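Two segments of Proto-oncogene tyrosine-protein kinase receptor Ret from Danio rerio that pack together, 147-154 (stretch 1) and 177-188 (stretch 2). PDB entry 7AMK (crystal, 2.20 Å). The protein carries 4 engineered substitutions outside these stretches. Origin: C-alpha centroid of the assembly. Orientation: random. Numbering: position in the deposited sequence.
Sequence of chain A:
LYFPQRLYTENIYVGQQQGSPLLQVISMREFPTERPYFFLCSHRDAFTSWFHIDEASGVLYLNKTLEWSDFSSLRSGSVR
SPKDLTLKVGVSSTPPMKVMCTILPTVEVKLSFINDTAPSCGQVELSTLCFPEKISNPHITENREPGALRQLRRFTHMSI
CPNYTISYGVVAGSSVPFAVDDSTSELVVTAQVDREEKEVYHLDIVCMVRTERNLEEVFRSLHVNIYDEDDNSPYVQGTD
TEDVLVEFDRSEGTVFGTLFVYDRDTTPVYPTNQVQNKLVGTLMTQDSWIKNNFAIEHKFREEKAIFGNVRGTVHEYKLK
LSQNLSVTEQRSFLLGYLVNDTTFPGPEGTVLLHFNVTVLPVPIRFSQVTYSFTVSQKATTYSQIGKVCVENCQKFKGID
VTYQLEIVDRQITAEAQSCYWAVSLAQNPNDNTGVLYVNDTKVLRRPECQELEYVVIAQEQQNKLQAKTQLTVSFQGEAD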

ATOM      1  N   GLY A 147     -17.880 -43.765  21.101  1.00 21.66           N
ATOM      2  CA  GLY A 147     -17.127 -45.009  21.032  1.00 22.30           C
ATOM      3  C   GLY A 147     -16.035 -45.057  22.072  1.00 25.35           C
ATOM      4  O   GLY A 147     -15.695 -44.053  22.709  1.00 20.74           O
ATOM      5  N   ALA A 148     -15.504 -46.260  22.250  1.00 23.76           N
ATOM      6  CA  ALA A 148     -14.386 -46.421  23.157  1.00 20.43           C
ATOM      7  C   ALA A 148     -13.207 -45.645  22.618  1.00 18.36           C
ATOM      8  O   ALA A 148     -13.030 -45.489  21.409  1.00 27.99           O
ATOM      9  CB  ALA A 148     -14.011 -47.891  23.332  1.00 24.13           C
ATOM     10  N   LEU A 149     -12.411 -45.166  23.519  1.00 19.16           N
ATOM     11  CA  LEU A 149     -11.329 -44.269  23.188  1.00 16.19           C
ATOM     12  C   LEU A 149      -9.985 -44.779  23.668  1.00 17.15           C
ATOM     13  O   LEU A 149      -8.988 -44.630  22.965  1.00 18.38           O
ATOM     14  CB  LEU A 149     -11.626 -42.913  23.814  1.00 15.92           C
ATOM     15  CG  LEU A 149     -10.673 -41.777  23.585  1.00 21.24           C
ATOM     16  CD1 LEU A 149     -10.791 -41.436  22.122  1.00 33.66           C
ATOM     17  CD2 LEU A 149     -11.149 -40.631  24.454  1.00 20.93           C
ATOM     18  N   ARG A 150      -9.929 -45.357  24.862  1.00 14.63           N
ATOM     19  CA  ARG A 150      -8.664 -45.816  25.412  1.00 18.50           C
ATOM     20  C   ARG A 150      -8.963 -46.927  26.404  1.00 15.64           C
ATOM     21  O   ARG A 150      -9.864 -46.786  27.234  1.00 15.03           O
ATOM     22  CB  ARG A 150      -7.879 -44.667  26.080  1.00 15.93           C
ATOM     23  CG  ARG A 150      -6.660 -45.131  26.941  1.00 23.09           C
ATOM     24  CD  ARG A 150      -5.768 -43.962  27.380  1.00 15.24           C
ATOM     25  NE  ARG A 150      -5.363 -43.285  26.145  1.00 40.72           N
ATOM     26  CZ  ARG A 150      -4.384 -42.401  26.013  1.00 32.70           C
ATOM     27  NH1 ARG A 150      -3.673 -41.989  27.058  1.00 36.65           N
ATOM     28  NH2 ARG A 150      -4.116 -41.919  24.798  1.00 26.32           N
ATOM     29  N   GLN A 151      -8.224 -48.033  26.287  1.00 17.48           N
ATOM     30  CA  GLN A 151      -8.229 -49.094  27.293  1.00 15.71           C
ATOM     31  C   GLN A 151      -7.396 -48.617  28.473  1.00 18.21           C
ATOM     32  O   GLN A 151      -6.202 -48.326  28.314  1.00 24.57           O
ATOM     33  CB  GLN A 151      -7.659 -50.395  26.717  1.00 18.13           C
ATOM     34  CG  GLN A 151      -7.459 -51.590  27.721  1.00 18.83           C
ATOM     35  CD  GLN A 151      -8.678 -51.888  28.608  1.00 20.22           C
ATOM     36  OE1 GLN A 151      -8.617 -51.702  29.805  1.00 18.69           O
ATOM     37  NE2 GLN A 151      -9.773 -52.337  28.016  1.00 18.34           N
ATOM     38  N   LEU A 152      -8.019 -48.542  29.649  1.00 21.00           N
ATOM     39  CA  LEU A 152      -7.370 -48.000  30.838  1.00 20.07           C
ATOM     40  C   LEU A 152      -6.575 -49.031  31.651  1.00 17.84           C
ATOM     41  O   LEU A 152      -5.634 -48.646  32.349  1.00 23.77           O
ATOM     42  CB  LEU A 152      -8.426 -47.329  31.739  1.00 16.23           C
ATOM     43  CG  LEU A 152      -8.960 -45.999  31.203  1.00 17.29           C
ATOM     44  CD1 LEU A 152      -9.946 -45.338  32.165  1.00 15.31           C
ATOM     45  CD2 LEU A 152      -7.793 -45.066  30.888  1.00 16.01           C
ATOM     46  N   ARG A 153      -6.918 -50.318  31.606  1.00 17.17           N
ATOM     47  CA  ARG A 153      -6.152 -51.321  32.351  1.00 24.31           C
ATOM     48  C   ARG A 153      -4.732 -51.468  31.804  1.00 27.93           C
ATOM     49  O   ARG A 153      -4.527 -51.574  30.596  1.00 19.15           O
ATOM     50  CB  ARG A 153      -6.831 -52.692  32.290  1.00 23.61           C
ATOM     51  CG  ARG A 153      -8.015 -52.883  33.219  1.00 37.34           C
ATOM     52  CD  ARG A 153      -8.802 -54.170  32.909  1.00 33.94           C
ATOM     53  NE  ARG A 153      -9.355 -54.165  31.549  1.00 31.61           N
ATOM     54  CZ  ARG A 153     -10.187 -55.090  31.075  1.00 40.74           C
ATOM     55  NH1 ARG A 153     -10.602 -56.093  31.827  1.00 44.11           N
ATOM     56  NH2 ARG A 153     -10.616 -55.005  29.811  1.00 39.81           N
ATOM     57  N   ARG A 154      -3.749 -51.524  32.703  1.00 23.30           N
ATOM     58  CA  ARG A 154      -2.388 -51.874  32.301  1.00 26.68           C
ATOM     59  C   ARG A 154      -2.289 -53.395  32.337  1.00 27.59           C
ATOM     60  O   ARG A 154      -2.049 -53.999  33.375  1.00 26.19           O
ATOM     61  CB  ARG A 154      -1.354 -51.188  33.184  1.00 24.24           C
ATOM     62  CG  ARG A 154      -1.455 -49.651  33.145  1.00 22.80           C
ATOM     63  CD  ARG A 154      -0.116 -48.991  33.475  1.00 39.46           C
ATOM     64  NE  ARG A 154       1.000 -49.485  32.662  1.00 37.74           N
ATOM     65  CZ  ARG A 154       2.262 -49.110  32.833  1.00 40.53           C
ATOM     66  NH1 ARG A 154       2.601 -48.260  33.788  1.00 34.65           N
ATOM     67  NH2 ARG A 154       3.205 -49.600  32.029  1.00 39.48           N
ATOM     68  N   PRO A 177     -19.029 -35.432  28.204  1.00 21.61           N
ATOM     69  CA  PRO A 177     -19.400 -36.582  27.362  1.00 25.75           C
ATOM     70  C   PRO A 177     -18.340 -37.693  27.347  1.00 21.43           C
ATOM     71  O   PRO A 177     -18.081 -38.313  26.311  1.00 21.26           O
ATOM     72  CB  PRO A 177     -19.584 -35.937  25.976  1.00 27.04           C
ATOM     73  CG  PRO A 177     -18.709 -34.739  25.988  1.00 15.99           C
ATOM     74  CD  PRO A 177     -18.767 -34.219  27.409  1.00 23.57           C
ATOM     75  N   PHE A 178     -17.722 -37.960  28.490  1.00 17.99           N
ATOM     76  CA  PHE A 178     -16.759 -39.040  28.634  1.00 15.70           C
ATOM     77  C   PHE A 178     -17.080 -39.818  29.905  1.00 22.17           C
ATOM     78  O   PHE A 178     -17.468 -39.229  30.916  1.00 18.40           O
ATOM     79  CB  PHE A 178     -15.326 -38.499  28.682  1.00 15.93           C
ATOM     80  CG  PHE A 178     -14.925 -37.714  27.449  1.00 14.45           C
ATOM     81  CD1 PHE A 178     -15.157 -36.345  27.365  1.00 19.33           C
ATOM     82  CD2 PHE A 178     -14.334 -38.343  26.377  1.00 13.90           C
ATOM     83  CE1 PHE A 178     -14.793 -35.621  26.213  1.00 15.01           C
ATOM     84  CE2 PHE A 178     -13.960 -37.622  25.252  1.00 13.78           C
ATOM     85  CZ  PHE A 178     -14.194 -36.271  25.160  1.00 13.81           C
ATOM     86  N   ALA A 179     -16.940 -41.141  29.845  1.00 16.05           N
ATOM     87  CA  ALA A 179     -17.206 -42.008  30.983  1.00 20.02           C
ATOM     88  C   ALA A 179     -16.321 -43.246  30.840  1.00 24.84           C
ATOM     89  O   ALA A 179     -15.663 -43.443  29.817  1.00 17.46           O
ATOM     90  CB  ALA A 179     -18.695 -42.379  31.056  1.00 17.91           C
ATOM     91  N   VAL A 180     -16.296 -44.089  31.864  1.00 18.07           N
ATOM     92  CA  VAL A 180     -15.644 -45.388  31.771  1.00 20.64           C
ATOM     93  C   VAL A 180     -16.723 -46.460  31.634  1.00 27.04           C
ATOM     94  O   VAL A 180     -17.754 -46.413  32.321  1.00 19.62           O
ATOM     95  CB  VAL A 180     -14.735 -45.667  32.984  1.00 21.68           C
ATOM     96  CG1 VAL A 180     -14.318 -47.152  32.980  1.00 18.19           C
ATOM     97  CG2 VAL A 180     -13.517 -44.779  32.970  1.00 16.57           C
ATOM     98  N   ASP A 181     -16.490 -47.419  30.740  1.00 18.88           N
ATOM     99  CA  ASP A 181     -17.311 -48.622  30.658  1.00 23.80           C
ATOM    100  C   ASP A 181     -16.812 -49.614  31.709  1.00 24.33           C
ATOM    101  O   ASP A 181     -15.718 -50.175  31.577  1.00 23.69           O
ATOM    102  CB  ASP A 181     -17.247 -49.200  29.248  1.00 25.46           C
ATOM    103  CG  ASP A 181     -17.944 -50.563  29.131  1.00 34.58           C
ATOM    104  OD1 ASP A 181     -18.167 -51.226  30.165  1.00 36.03           O
ATOM    105  OD2 ASP A 181     -18.254 -50.985  27.992  1.00 37.89           O
ATOM    106  N   ASP A 182     -17.610 -49.835  32.756  1.00 23.46           N
ATOM    107  CA  ASP A 182     -17.146 -50.688  33.849  1.00 29.79           C
ATOM    108  C   ASP A 182     -16.821 -52.087  33.362  1.00 37.36           C
ATOM    109  O   ASP A 182     -15.918 -52.739  33.902  1.00 41.86           O
ATOM    110  CB  ASP A 182     -18.191 -50.754  34.965  1.00 36.11           C
ATOM    111  N   SER A 183     -17.526 -52.551  32.327  1.00 39.83           N
ATOM    112  CA  SER A 183     -17.380 -53.928  31.868  1.00 37.08           C
ATOM    113  C   SER A 183     -16.083 -54.155  31.109  1.00 34.95           C
ATOM    114  O   SER A 183     -15.531 -55.257  31.153  1.00 38.88           O
ATOM    115  CB  SER A 183     -18.558 -54.312  30.981  1.00 35.11           C
ATOM    116  OG  SER A 183     -18.159 -55.357  30.120  1.00 45.62           O
ATOM    117  N   THR A 184     -15.596 -53.159  30.389  1.00 29.69           N
ATOM    118  CA  THR A 184     -14.365 -53.325  29.635  1.00 25.95           C
ATOM    119  C   THR A 184     -13.223 -52.471  30.161  1.00 26.12           C
ATOM    120  O   THR A 184     -12.112 -52.578  29.644  1.00 26.93           O
ATOM    121  CB  THR A 184     -14.617 -53.025  28.161  1.00 27.96           C
ATOM    122  OG1 THR A 184     -15.066 -51.668  28.024  1.00 28.07           O
ATOM    123  CG2 THR A 184     -15.705 -53.958  27.622  1.00 30.05           C
ATOM    124  N   SER A 185     -13.464 -51.626  31.170  1.00 27.84           N
ATOM    125  CA  SER A 185     -12.473 -50.662  31.658  1.00 21.83           C
ATOM    126  C   SER A 185     -12.001 -49.685  30.572  1.00 18.98           C
ATOM    127  O   SER A 185     -10.898 -49.139  30.651  1.00 20.23           O
ATOM    128  CB  SER A 185     -11.270 -51.370  32.275  1.00 21.56           C
ATOM    129  OG  SER A 185     -11.613 -51.921  33.531  1.00 36.58           O
ATOM    130  N   GLU A 186     -12.818 -49.395  29.564  1.00 18.62           N
ATOM    131  CA  GLU A 186     -12.404 -48.440  28.537  1.00 19.41           C
ATOM    132  C   GLU A 186     -12.915 -47.037  28.852  1.00 16.30           C
ATOM    133  O   GLU A 186     -14.057 -46.867  29.251  1.00 16.82           O
ATOM    134  CB  GLU A 186     -12.916 -48.834  27.150  1.00 19.53           C
ATOM    135  CG  GLU A 186     -12.356 -50.106  26.581  1.00 27.39           C
ATOM    136  CD  GLU A 186     -13.275 -50.719  25.517  1.00 32.93           C
ATOM    137  OE1 GLU A 186     -14.524 -50.689  25.673  1.00 25.56           O
ATOM    138  OE2 GLU A 186     -12.733 -51.237  24.522  1.00 38.32           O
ATOM    139  N   LEU A 187     -12.082 -46.025  28.615  1.00 16.12           N
ATOM    140  CA  LEU A 187     -12.597 -44.665  28.513  1.00 15.17           C
ATOM    141  C   LEU A 187     -13.368 -44.536  27.207  1.00 15.17           C
ATOM    142  O   LEU A 187     -12.876 -44.940  26.153  1.00 17.03           O
ATOM    143  CB  LEU A 187     -11.448 -43.676  28.559  1.00 14.51           C
ATOM    144  CG  LEU A 187     -11.757 -42.194  28.408  1.00 19.07           C
ATOM    145  CD1 LEU A 187     -12.550 -41.645  29.627  1.00 15.85           C
ATOM    146  CD2 LEU A 187     -10.435 -41.468  28.208  1.00 13.22           C
ATOM    147  N   VAL A 188     -14.591 -44.016  27.264  1.00 15.55           N
ATOM    148  CA  VAL A 188     -15.431 -43.906  26.075  1.00 16.00           C
ATOM    149  C   VAL A 188     -15.911 -42.462  25.900  1.00 22.45           C
ATOM    150  O   VAL A 188     -16.088 -41.727  26.871  1.00 19.62           O
ATOM    151  CB  VAL A 188     -16.634 -44.836  26.155  1.00 17.69           C
ATOM    152  CG1 VAL A 188     -16.222 -46.262  26.533  1.00 17.58           C
ATOM    153  CG2 VAL A 188     -17.645 -44.256  27.133  1.00 24.31           C
TER

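Strand 147-151 pairs antiparallel with strand 186-188, which in turn forms a hairpin with the strand that starts at F178 through backbone bonds such as V188 N to A179 O (2.8 Å). The two stretches together bury 607 Å².

Backbone bonding centres on L187. Its N donates to R150 O (2.7 Å), while its O accepts from both L149 N (2.7 Å) and R150 N (3.2 Å). This shared carbonyl marks a beta bulge: the register slips by one residue between the A148-V188 and R150-L187 pairs, so L149 is the extra residue, with phi/psi of -124/-40. Beyond the last strand pair, Q151-E186, L152 N continues the ladder by donating to S185 O (3.1 Å). Close CA-H...O contacts support the pairing, from V188 CA to G147 O (3.4 Å) and from E186 CA to R150 O (3.3 Å).

Apolar packing involves both leucines that point toward stretch 2. L149 CD2 lies 3.9 Å from L187 CD2 and 4.2 Å from F178 CE2, meeting the ring obliquely. L152 CD1 reaches V180 CG2 (3.7 Å) and L187 CB (4.2 Å), so L187 is touched by both. On the sheet face shared by A148, V188, Q151 and E186, A148 CB sits 4.2 Å from V188 CG1.

Polar side chains secure the turn. Q151 NE2 donates to T184 O (2.9 Å) at a nearly straight 170°, while Q151 OE1 accepts from R153 N (2.8 Å) and R153 NE (3.1 Å), tying the amide to its own strand's exit. The R153 guanidinium lies with one face over T184 C and S185 OG; its NH2 is 2.9 Å from T184 O, but the angle is too poor for a hydrogen bond. Within stretch 2, T184 OG1 donates to E186 OE1 (2.6 Å), and D181 OD1 accepts from S183 N (2.6 Å), bracing the turn that presents T184 O and S185 O.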